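Local atomic coordinates of Non-reducing end alpha-L-arabinofuranosidase BoGH43B (Bacteroides ovatus, PDB entry 5JOZ), a protein that removes terminal non-reducing alpha-L-arabinofuranosyl residues from xyloglucan branches, converting S units to X units during xyloglucan breakdown. Residues F5-I10 and E269-P274; F33-G38 and T324-P329; H179-G184 and H238-Q243; S342-G347 and P495-W500. All coordinates share one frame; numbering follows the deposited sequence.

Contact 1 of 4, residues F5-I10 and E269-P274; sequences FRNPII and ETFLAP
Asn7 grips the backbone of Leu272 with both ends of its side-chain amide. ND2 donates to Leu272 O at 2.9 Å, nearly straight at 170°, with the acceptor almost in the amide plane. OD1 accepts from Leu272 N, also at 2.9 Å but more bent (151°), with the donor tilted from the carbonyl plane. The two bonds fix the rotation of the amide.

Backbone bonds take over further along. Ile10 and Thr270 form a single antiparallel hydrogen-bonded bridge, in which Thr270 N donates to Ile10 O at 3.1 Å. In return Thr270 O faces the N-H groups of both Ile9 and Ile10, each through a weak bond. This is a classic beta bulge.

The remaining contacts are apolar. Pro8 follows a cis peptide bond, and its CB lies over one face of the Phe271 ring, 4.0 Å from the centroid, a CH-pi contact. Leu272 CG stands anti to the backbone N (chi1 -177°), which carries methyl CD2 to the tip of the Phe5 ring, 3.6 Å from CZ. Ile9 CG2 packs on Leu272 CB at 3.8 Å, while Ile9 CD1 reaches the methyl of Thr270.

Asn7 ND2 has a second acceptor in Gln292 O. Glu269 OE2 takes a hydrogen bond from Gly12 N and a salt bridge from Arg257. Strand 269-277 belongs to the last blade of the five-bladed propeller, where strand 249-256 pairs with it. Segment 5-10 lies alongside strand 269-277, and its strand 4-6 pairs with strand 294-296.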
# COMPACT_ATOMS: atom_id res chain seq x y z
N PHE A 5 -5.24 18.09 -13.15
CA PHE A 5 -5.45 17.20 -12.01
C PHE A 5 -4.42 17.54 -10.96
O PHE A 5 -3.39 18.11 -11.30
CB PHE A 5 -5.37 15.72 -12.41
CG PHE A 5 -4.00 15.27 -12.78
CD1 PHE A 5 -3.53 15.47 -14.07
CD2 PHE A 5 -3.16 14.69 -11.84
CE1 PHE A 5 -2.25 15.08 -14.43
CE2 PHE A 5 -1.88 14.30 -12.19
CZ PHE A 5 -1.42 14.50 -13.49
N ARG A 6 -4.73 17.21 -9.71
CA ARG A 6 -3.83 17.42 -8.58
C ARG A 6 -3.23 16.07 -8.20
O ARG A 6 -3.95 15.08 -8.13
CB ARG A 6 -4.59 18.00 -7.37
N ASN A 7 -1.91 16.05 -8.00
CA ASN A 7 -1.22 14.93 -7.39
C ASN A 7 -1.39 14.99 -5.85
O ASN A 7 -1.59 16.08 -5.30
CB ASN A 7 0.29 14.94 -7.73
CG ASN A 7 0.64 14.12 -8.97
OD1 ASN A 7 0.17 13.00 -9.15
ND2 ASN A 7 1.50 14.68 -9.82
N PRO A 8 -1.32 13.86 -5.16
CA PRO A 8 -1.13 12.52 -5.75
C PRO A 8 -2.41 11.94 -6.32
O PRO A 8 -3.49 12.37 -5.93
CB PRO A 8 -0.66 11.66 -4.57
CG PRO A 8 -0.56 12.57 -3.39
CD PRO A 8 -1.34 13.81 -3.69
N ILE A 9 -2.28 10.96 -7.20
CA ILE A 9 -3.45 10.32 -7.83
C ILE A 9 -4.06 9.20 -6.98
O ILE A 9 -5.27 8.96 -7.06
CB ILE A 9 -3.15 9.84 -9.28
CG1 ILE A 9 -1.89 8.97 -9.35
CG2 ILE A 9 -3.01 11.04 -10.21
CD1 ILE A 9 -1.94 7.97 -10.46
N ILE A 10 -3.26 8.53 -6.17
CA ILE A 10 -3.77 7.55 -5.21
C ILE A 10 -3.08 7.78 -3.88
O ILE A 10 -1.86 7.70 -3.79
CB ILE A 10 -3.57 6.08 -5.68
CG1 ILE A 10 -3.81 5.94 -7.20
CG2 ILE A 10 -4.51 5.17 -4.90
CD1 ILE A 10 -3.58 4.54 -7.75
N GLU A 269 2.86 7.26 -1.38
CA GLU A 269 1.67 7.38 -2.20
C GLU A 269 2.07 7.36 -3.68
O GLU A 269 3.25 7.40 -4.01
CB GLU A 269 0.94 8.67 -1.81
CG GLU A 269 0.49 8.63 -0.36
CD GLU A 269 -0.03 9.95 0.18
OE1 GLU A 269 0.79 10.85 0.44
OE2 GLU A 269 -1.26 10.06 0.40
N THR A 270 1.07 7.31 -4.57
CA THR A 270 1.28 7.17 -6.00
C THR A 270 1.01 8.48 -6.73
O THR A 270 -0.02 9.10 -6.53
CB THR A 270 0.39 6.06 -6.57
OG1 THR A 270 0.80 4.81 -6.02
CG2 THR A 270 0.50 5.98 -8.09
N PHE A 271 1.93 8.84 -7.62
CA PHE A 271 1.93 10.10 -8.34
C PHE A 271 1.91 9.84 -9.84
O PHE A 271 2.21 8.73 -10.30
CB PHE A 271 3.18 10.90 -7.96
CG PHE A 271 3.22 11.35 -6.52
CD1 PHE A 271 3.55 10.46 -5.51
CD2 PHE A 271 2.90 12.66 -6.18
CE1 PHE A 271 3.57 10.86 -4.18
CE2 PHE A 271 2.92 13.07 -4.85
CZ PHE A 271 3.26 12.17 -3.85
N LEU A 272 1.58 10.89 -10.59
CA LEU A 272 1.47 10.84 -12.05
C LEU A 272 2.22 12.03 -12.64
O LEU A 272 2.02 13.16 -12.19
CB LEU A 272 -0.00 10.92 -12.46
CG LEU A 272 -0.35 10.81 -13.95
CD1 LEU A 272 0.11 9.47 -14.52
CD2 LEU A 272 -1.85 10.97 -14.12
N ALA A 273 3.08 11.79 -13.62
CA ALA A 273 3.79 12.88 -14.29
C ALA A 273 3.95 12.63 -15.80
O ALA A 273 4.18 11.49 -16.21
CB ALA A 273 5.14 13.11 -13.64
N PRO A 274 3.84 13.69 -16.62
CA PRO A 274 4.07 13.55 -18.05
C PRO A 274 5.56 13.41 -18.34
O PRO A 274 6.38 14.07 -17.70
CB PRO A 274 3.53 14.87 -18.61
CG PRO A 274 3.78 15.86 -17.53
CD PRO A 274 3.69 15.11 -16.23

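Contact 2 of 4, residues F33-G38 and T324-P329; sequences FEYFPG and TFIRNP
A short antiparallel strand pair joins the catalytic beta-propeller to the C-terminal beta-sandwich, with Tyr35 set against Ile326 and Phe36 against Phe325. Phe36 and Phe325 exchange two backbone hydrogen bonds: Phe325 N to Phe36 O at 2.7 Å and Phe36 N to Phe325 O at 2.9 Å. A third, from Arg327 N to Glu34 O at 2.8 Å, extends the pairing beyond the strands.

Tyr35 and Ile326 lie side by side on one face of the pair. Tyr35 CB also meets the methyl CG2 of Thr324 at 3.6 Å. The ring of Tyr35 stacks on Phe480, and its hydroxyl bonds to Arg392. Arg392, which lies outside both segments in the sandwich, also forms a salt bridge with Glu34 of the propeller. Arg327 is held by Asp395, the Asp356 carbonyl and the Cys68 carbonyl.

Phe36 and Phe325 occupy the other face. CG of Phe36 stands anti to its backbone N (chi1 -176°), which carries the ring over to Pro329. The proline touches both aromatics. Its CG sits 3.6 Å above the plane of the Phe325 ring, and its CD meets Phe36 CD2 at 3.6 Å.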
# COMPACT_ATOMS: atom_id res chain seq x y z
N PHE A 33 3.13 -5.45 1.72
CA PHE A 33 3.91 -5.91 2.86
C PHE A 33 3.11 -6.94 3.69
O PHE A 33 2.63 -7.94 3.12
CB PHE A 33 4.47 -4.70 3.62
CG PHE A 33 5.35 -3.85 2.75
CD1 PHE A 33 6.68 -4.21 2.55
CD2 PHE A 33 4.84 -2.79 2.03
CE1 PHE A 33 7.49 -3.48 1.69
CE2 PHE A 33 5.65 -2.06 1.17
CZ PHE A 33 6.98 -2.40 1.00
N GLU A 34 2.89 -6.72 4.98
CA GLU A 34 2.20 -7.72 5.81
C GLU A 34 0.67 -7.74 5.66
O GLU A 34 0.01 -8.54 6.33
CB GLU A 34 2.56 -7.55 7.31
CG GLU A 34 1.80 -6.44 8.05
CD GLU A 34 2.46 -5.08 7.99
OE1 GLU A 34 3.29 -4.84 7.07
OE2 GLU A 34 2.17 -4.25 8.89
N TYR A 35 0.11 -6.86 4.82
CA TYR A 35 -1.35 -6.69 4.75
C TYR A 35 -2.03 -7.59 3.74
O TYR A 35 -1.49 -7.81 2.65
CB TYR A 35 -1.71 -5.23 4.49
CG TYR A 35 -1.38 -4.34 5.66
CD1 TYR A 35 -2.14 -4.38 6.84
CD2 TYR A 35 -0.32 -3.45 5.60
CE1 TYR A 35 -1.84 -3.56 7.92
CE2 TYR A 35 -0.02 -2.62 6.67
CZ TYR A 35 -0.77 -2.69 7.83
OH TYR A 35 -0.44 -1.87 8.89
N PHE A 36 -3.22 -8.11 4.12
CA PHE A 36 -3.99 -9.06 3.30
C PHE A 36 -5.40 -8.50 3.08
O PHE A 36 -5.96 -7.92 4.00
CB PHE A 36 -4.10 -10.41 4.01
CG PHE A 36 -4.79 -11.48 3.20
CD1 PHE A 36 -4.07 -12.29 2.34
CD2 PHE A 36 -6.16 -11.69 3.32
CE1 PHE A 36 -4.71 -13.28 1.60
CE2 PHE A 36 -6.81 -12.68 2.59
CZ PHE A 36 -6.08 -13.48 1.73
N PRO A 37 -5.98 -8.63 1.90
CA PRO A 37 -5.34 -9.15 0.69
C PRO A 37 -4.18 -8.28 0.15
O PRO A 37 -4.06 -7.09 0.46
CB PRO A 37 -6.51 -9.26 -0.29
CG PRO A 37 -7.53 -8.29 0.19
CD PRO A 37 -7.38 -8.24 1.68
N GLY A 38 -3.31 -8.92 -0.61
CA GLY A 38 -2.06 -8.29 -1.06
C GLY A 38 -2.21 -7.77 -2.46
O GLY A 38 -3.04 -8.29 -3.23
N THR A 324 -8.95 -4.45 5.19
CA THR A 324 -7.63 -5.04 5.16
C THR A 324 -7.27 -5.72 6.49
O THR A 324 -7.56 -5.18 7.57
CB THR A 324 -6.58 -3.94 4.85
OG1 THR A 324 -7.04 -3.13 3.76
CG2 THR A 324 -5.27 -4.56 4.45
N PHE A 325 -6.60 -6.87 6.39
CA PHE A 325 -6.20 -7.70 7.53
C PHE A 325 -4.69 -7.70 7.70
O PHE A 325 -3.96 -7.35 6.78
CB PHE A 325 -6.66 -9.14 7.30
CG PHE A 325 -8.13 -9.26 7.07
CD1 PHE A 325 -8.67 -9.05 5.80
CD2 PHE A 325 -8.97 -9.57 8.12
CE1 PHE A 325 -10.04 -9.14 5.58
CE2 PHE A 325 -10.35 -9.67 7.91
CZ PHE A 325 -10.88 -9.45 6.64
N ILE A 326 -4.24 -8.10 8.89
CA ILE A 326 -2.81 -8.31 9.17
C ILE A 326 -2.46 -9.81 8.99
O ILE A 326 -3.00 -10.67 9.69
CB ILE A 326 -2.47 -7.87 10.60
CG1 ILE A 326 -2.80 -6.37 10.79
CG2 ILE A 326 -1.00 -8.15 10.87
CD1 ILE A 326 -2.63 -5.84 12.20
N ARG A 327 -1.56 -10.10 8.04
CA ARG A 327 -1.15 -11.48 7.68
C ARG A 327 -2.36 -12.31 7.26
O ARG A 327 -3.32 -11.73 6.76
CB ARG A 327 -0.33 -12.10 8.80
CG ARG A 327 0.83 -11.20 9.21
CD ARG A 327 1.84 -11.90 10.10
NE ARG A 327 2.83 -10.95 10.59
CZ ARG A 327 2.60 -10.04 11.54
NH1 ARG A 327 1.43 -9.99 12.18
NH2 ARG A 327 3.57 -9.18 11.88
N ASN A 328 -2.35 -13.64 7.44
CA ASN A 328 -3.43 -14.50 6.96
C ASN A 328 -4.59 -14.66 7.97
O ASN A 328 -4.45 -15.37 8.97
CB ASN A 328 -2.87 -15.87 6.59
CG ASN A 328 -1.83 -15.77 5.49
OD1 ASN A 328 -0.63 -15.97 5.72
ND2 ASN A 328 -2.28 -15.43 4.29
N PRO A 329 -5.75 -14.00 7.72
CA PRO A 329 -6.82 -14.04 8.69
C PRO A 329 -7.60 -15.36 8.71
O PRO A 329 -8.00 -15.86 7.66
CB PRO A 329 -7.73 -12.88 8.23
CG PRO A 329 -7.56 -12.88 6.76
CD PRO A 329 -6.10 -13.15 6.57

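Contact 3 of 4, residues H179-G184 and H238-Q243; sequences HFYKIG and HADLVQ
The imidazole of His179 overlaps the carboxylate of Asp240, with the two planes 19° apart. Asp240 OD1 lies 3.8 Å above the His179 ring. Asp240 CG stands anti to its backbone N (chi1 -164°), which brings the carboxylate to His179 and Tyr181. The edge of the His179 ring faces the backbone: CD2 is 3.1 Å from Ala239 O, near the ring plane. His179 ND1 is bonded to Ser128 OG.

Tyr181 reaches across to the same carboxylate. Its OH donates to Asp240 OD1 in a very short hydrogen bond of 2.5 Å, and the ring is nearly coplanar with the carboxylate. The Tyr181 ring also rests against Leu241, with CE2 to CG at 3.9 Å. The other oxygen, Asp240 OD2, takes a salt bridge from Arg81 and hydrogen bonds from Ser18 OG and Ile19 N.

The axes of the segments 179-183 and 238-243 come within 8.5 Å, at 24° to each other, without backbone hydrogen bonds. They are the first strands of the fourth and fifth blades. Such packing is characteristic of innermost strands round the axis of a five-bladed propeller. His179 lies near Asp16 and Asp126, the inferred proton acceptor and pKa-modulating residue of the GH43 active site.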
# COMPACT_ATOMS: atom_id res chain seq x y z
N HIS A 179 12.93 -1.44 -14.71
CA HIS A 179 11.98 -1.89 -15.72
C HIS A 179 12.66 -1.89 -17.07
O HIS A 179 13.54 -1.07 -17.32
CB HIS A 179 10.74 -1.01 -15.76
CG HIS A 179 9.97 -1.02 -14.49
ND1 HIS A 179 9.45 -2.17 -13.94
CD2 HIS A 179 9.65 -0.02 -13.64
CE1 HIS A 179 8.83 -1.87 -12.81
NE2 HIS A 179 8.94 -0.57 -12.61
N PHE A 180 12.18 -2.78 -17.93
CA PHE A 180 12.74 -3.04 -19.23
C PHE A 180 11.73 -2.59 -20.27
O PHE A 180 10.57 -3.00 -20.22
CB PHE A 180 13.02 -4.55 -19.33
CG PHE A 180 13.90 -4.93 -20.49
CD1 PHE A 180 15.16 -4.39 -20.62
CD2 PHE A 180 13.46 -5.85 -21.43
CE1 PHE A 180 15.98 -4.75 -21.68
CE2 PHE A 180 14.27 -6.21 -22.50
CZ PHE A 180 15.53 -5.65 -22.62
N TYR A 181 12.14 -1.72 -21.20
CA TYR A 181 11.26 -1.29 -22.30
C TYR A 181 11.99 -1.34 -23.64
O TYR A 181 13.18 -1.05 -23.72
CB TYR A 181 10.74 0.14 -22.08
CG TYR A 181 10.17 0.41 -20.71
CD1 TYR A 181 8.99 -0.19 -20.29
CD2 TYR A 181 10.82 1.27 -19.82
CE1 TYR A 181 8.46 0.06 -19.03
CE2 TYR A 181 10.31 1.53 -18.57
CZ TYR A 181 9.12 0.92 -18.17
OH TYR A 181 8.62 1.19 -16.93
N LYS A 182 11.26 -1.72 -24.69
CA LYS A 182 11.78 -1.65 -26.05
C LYS A 182 11.03 -0.52 -26.68
O LYS A 182 9.86 -0.68 -27.02
CB LYS A 182 11.55 -2.96 -26.80
CG LYS A 182 11.83 -2.92 -28.31
CD LYS A 182 13.24 -2.45 -28.64
CE LYS A 182 13.56 -2.62 -30.12
NZ LYS A 182 13.43 -4.03 -30.56
N ILE A 183 11.70 0.62 -26.82
CA ILE A 183 11.08 1.83 -27.38
C ILE A 183 11.93 2.29 -28.55
O ILE A 183 13.11 2.62 -28.36
CB ILE A 183 11.02 2.98 -26.34
CG1 ILE A 183 10.26 2.55 -25.08
CG2 ILE A 183 10.40 4.22 -26.96
CD1 ILE A 183 10.56 3.40 -23.86
N GLY A 184 11.33 2.34 -29.74
CA GLY A 184 12.05 2.74 -30.94
C GLY A 184 13.25 1.84 -31.16
O GLY A 184 13.14 0.63 -31.03
N HIS A 238 10.97 5.25 -8.07
CA HIS A 238 10.32 3.97 -8.40
C HIS A 238 9.16 4.13 -9.39
O HIS A 238 8.01 3.77 -9.12
CB HIS A 238 9.87 3.22 -7.13
CG HIS A 238 9.80 1.73 -7.31
ND1 HIS A 238 10.55 0.86 -6.56
CD2 HIS A 238 9.10 0.97 -8.18
CE1 HIS A 238 10.30 -0.38 -6.94
NE2 HIS A 238 9.42 -0.34 -7.93
N ALA A 239 9.49 4.68 -10.55
CA ALA A 239 8.54 4.93 -11.61
C ALA A 239 8.31 3.71 -12.53
O ALA A 239 9.12 2.79 -12.57
CB ALA A 239 8.98 6.12 -12.44
N ASP A 240 7.18 3.76 -13.25
CA ASP A 240 6.85 2.84 -14.32
C ASP A 240 6.20 3.64 -15.45
O ASP A 240 5.36 4.49 -15.20
CB ASP A 240 5.90 1.74 -13.82
CG ASP A 240 5.83 0.52 -14.77
OD1 ASP A 240 6.54 0.48 -15.79
OD2 ASP A 240 5.03 -0.41 -14.49
N LEU A 241 6.61 3.39 -16.69
CA LEU A 241 6.11 4.16 -17.85
C LEU A 241 4.85 3.53 -18.44
O LEU A 241 4.60 2.35 -18.27
CB LEU A 241 7.20 4.28 -18.93
CG LEU A 241 8.52 4.96 -18.56
CD1 LEU A 241 9.39 5.11 -19.79
CD2 LEU A 241 8.34 6.33 -17.91
N VAL A 242 4.04 4.34 -19.11
CA VAL A 242 2.89 3.86 -19.89
C VAL A 242 2.71 4.78 -21.09
O VAL A 242 2.85 5.99 -20.97
CB VAL A 242 1.58 3.84 -19.06
CG1 VAL A 242 1.27 5.20 -18.43
CG2 VAL A 242 0.41 3.37 -19.91
N GLN A 243 2.38 4.20 -22.24
CA GLN A 243 2.16 4.99 -23.44
C GLN A 243 0.67 4.95 -23.81
O GLN A 243 0.05 3.89 -23.76
CB GLN A 243 3.01 4.48 -24.60
CG GLN A 243 3.05 5.45 -25.78
CD GLN A 243 3.74 4.91 -27.03
OE1 GLN A 243 3.75 3.71 -27.29
NE2 GLN A 243 4.29 5.82 -27.83

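Contact 4 of 4, residues S342-G347 and P495-W500; sequences SLRLKG and PADFDW. With CA (calcium ion), chain C.
Arg344 and Asp497 lie side by side, pointing the same way, with guanidinium and carboxylate planes only 11° apart. The arginine presents its side: NE donates to Asp497 OD1 at 2.7 Å and NH2 to OD2 at 2.8 Å. Two nitrogens thus grip two oxygens in a side-on salt bridge, each oxygen met on its syn side. A bend at chi3 (-72°) turns the guanidinium toward the acid. Pro495 flanks the same arginine. Its CG stands 3.6 Å above the guanidinium plane, while its CB packs on Arg344 CG and CD.

The opposite face of the sheet is apolar. It carries Leu343, Leu345, Ala496 and Phe498. Leu345 crosses Phe498 obliquely, and its CB meets ring atom CE1 at 4.0 Å, at the ring edge. Leu343 O also lies at that ring's edge. Two hydrogen-bonded pairs, Leu343 with Phe498 and Leu345 with Ala496, hold the antiparallel strands together.

Asp499 turns away from the first strand to bind calcium with its backbone O and with OD1, each at 2.4 Å. Two waters and the carbonyls of Asp313 and Gly341 complete six ligands. Asp499 OD2 forms a salt bridge with Lys375.

Both strands belong to one sheet of the C-terminal beta-sandwich. Strand 343-345 also pairs with 334-335, and strand 496-505 with 370-377. The apolar face packs on Met483 and Ile361 of strands 480-486 and 359-364 in the facing sheet.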
# COMPACT_ATOMS: atom_id res chain seq x y z
N SER A 342 -24.31 -6.19 10.91
CA SER A 342 -23.14 -5.83 11.70
C SER A 342 -21.92 -6.60 11.24
O SER A 342 -22.05 -7.75 10.79
CB SER A 342 -23.39 -6.11 13.18
OG SER A 342 -24.27 -5.17 13.73
N LEU A 343 -20.74 -5.99 11.36
CA LEU A 343 -19.49 -6.76 11.31
C LEU A 343 -19.19 -7.25 12.72
O LEU A 343 -18.93 -6.44 13.62
CB LEU A 343 -18.33 -5.93 10.79
CG LEU A 343 -16.97 -6.65 10.80
CD1 LEU A 343 -16.92 -7.90 9.92
CD2 LEU A 343 -15.91 -5.66 10.39
N ARG A 344 -19.23 -8.57 12.91
CA ARG A 344 -18.92 -9.20 14.19
C ARG A 344 -17.44 -9.55 14.23
O ARG A 344 -16.96 -10.34 13.42
CB ARG A 344 -19.76 -10.46 14.37
CG ARG A 344 -19.48 -11.22 15.66
CD ARG A 344 -20.66 -12.07 16.11
NE ARG A 344 -21.76 -11.25 16.63
CZ ARG A 344 -22.93 -11.73 17.04
NH1 ARG A 344 -23.20 -13.03 16.99
NH2 ARG A 344 -23.86 -10.90 17.51
N LEU A 345 -16.74 -8.96 15.20
CA LEU A 345 -15.31 -9.21 15.42
C LEU A 345 -15.14 -9.99 16.72
O LEU A 345 -15.61 -9.56 17.78
CB LEU A 345 -14.56 -7.87 15.48
CG LEU A 345 -13.11 -7.86 15.02
CD1 LEU A 345 -12.98 -8.35 13.59
CD2 LEU A 345 -12.54 -6.46 15.17
N LYS A 346 -14.54 -11.17 16.62
CA LYS A 346 -14.25 -12.02 17.78
C LYS A 346 -12.77 -11.89 18.15
O LYS A 346 -11.89 -12.41 17.45
CB LYS A 346 -14.54 -13.48 17.48
CG LYS A 346 -15.99 -13.81 17.18
CD LYS A 346 -16.21 -15.31 17.36
CE LYS A 346 -17.68 -15.70 17.28
NZ LYS A 346 -18.19 -15.70 15.89
N GLY A 347 -12.49 -11.21 19.25
CA GLY A 347 -11.12 -11.06 19.70
C GLY A 347 -10.60 -12.37 20.24
O GLY A 347 -11.26 -13.00 21.06
N PRO A 495 -18.53 -11.33 21.43
CA PRO A 495 -18.14 -10.65 20.21
C PRO A 495 -18.27 -9.12 20.33
O PRO A 495 -19.04 -8.63 21.16
CB PRO A 495 -19.13 -11.18 19.17
CG PRO A 495 -20.32 -11.59 19.95
CD PRO A 495 -19.80 -12.08 21.27
N ALA A 496 -17.51 -8.40 19.51
CA ALA A 496 -17.68 -6.96 19.34
C ALA A 496 -18.39 -6.74 18.00
O ALA A 496 -17.86 -7.12 16.96
CB ALA A 496 -16.34 -6.27 19.36
N ASP A 497 -19.59 -6.16 18.04
CA ASP A 497 -20.42 -5.98 16.86
C ASP A 497 -20.37 -4.52 16.41
O ASP A 497 -20.78 -3.63 17.15
CB ASP A 497 -21.87 -6.36 17.16
CG ASP A 497 -22.05 -7.87 17.36
OD1 ASP A 497 -21.14 -8.67 17.04
OD2 ASP A 497 -23.12 -8.27 17.83
N PHE A 498 -19.87 -4.30 15.20
CA PHE A 498 -19.78 -2.97 14.62
C PHE A 498 -20.93 -2.80 13.65
O PHE A 498 -20.95 -3.43 12.60
CB PHE A 498 -18.44 -2.80 13.90
CG PHE A 498 -17.26 -2.83 14.82
CD1 PHE A 498 -16.75 -4.03 15.28
CD2 PHE A 498 -16.69 -1.66 15.28
CE1 PHE A 498 -15.68 -4.06 16.15
CE2 PHE A 498 -15.61 -1.68 16.15
CZ PHE A 498 -15.10 -2.88 16.58
N ASP A 499 -21.88 -1.95 14.01
CA ASP A 499 -23.06 -1.70 13.20
C ASP A 499 -22.68 -0.92 11.94
O ASP A 499 -23.18 -1.21 10.85
CB ASP A 499 -24.09 -0.91 14.02
CG ASP A 499 -25.48 -0.90 13.40
OD1 ASP A 499 -25.69 -1.55 12.35
OD2 ASP A 499 -26.36 -0.25 13.98
N TRP A 500 -21.82 0.08 12.09
CA TRP A 500 -21.33 0.81 10.93
C TRP A 500 -19.96 1.42 11.20
O TRP A 500 -19.49 1.39 12.33
CB TRP A 500 -22.34 1.87 10.48
CG TRP A 500 -22.91 2.75 11.57
CD1 TRP A 500 -24.15 2.65 12.13
CD2 TRP A 500 -22.29 3.88 12.18
NE1 TRP A 500 -24.34 3.63 13.06
CE2 TRP A 500 -23.21 4.41 13.11
CE3 TRP A 500 -21.05 4.51 12.03
CZ2 TRP A 500 -22.93 5.54 13.89
CZ3 TRP A 500 -20.76 5.63 12.82
CH2 TRP A 500 -21.70 6.12 13.75
CA CA C . -25.30 -1.81 9.99
O HOH W 1 -25.74 0.53 9.69
O HOH W 2 -27.37 -2.33 8.83

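All four contacts are largely buried, but they hold different parts of the fold. Contacts 1 and 3 both reach the last propeller blade, on its third and first strands, and their centres lie about 17 Å apart. Contact 3 is mainly polar and sits near the catalytic centre. Contact 1 mixes amide-to-backbone bonds with apolar packing. Contact 2 joins the two domains by backbone pairing and aromatic packing, and lies closest to the centre of the chain. Contact 4 lies wholly within the C-terminal sandwich, about 46 Å from contact 3 between centres. It alone holds a metal, and its salt bridge involves a partly exposed arginine.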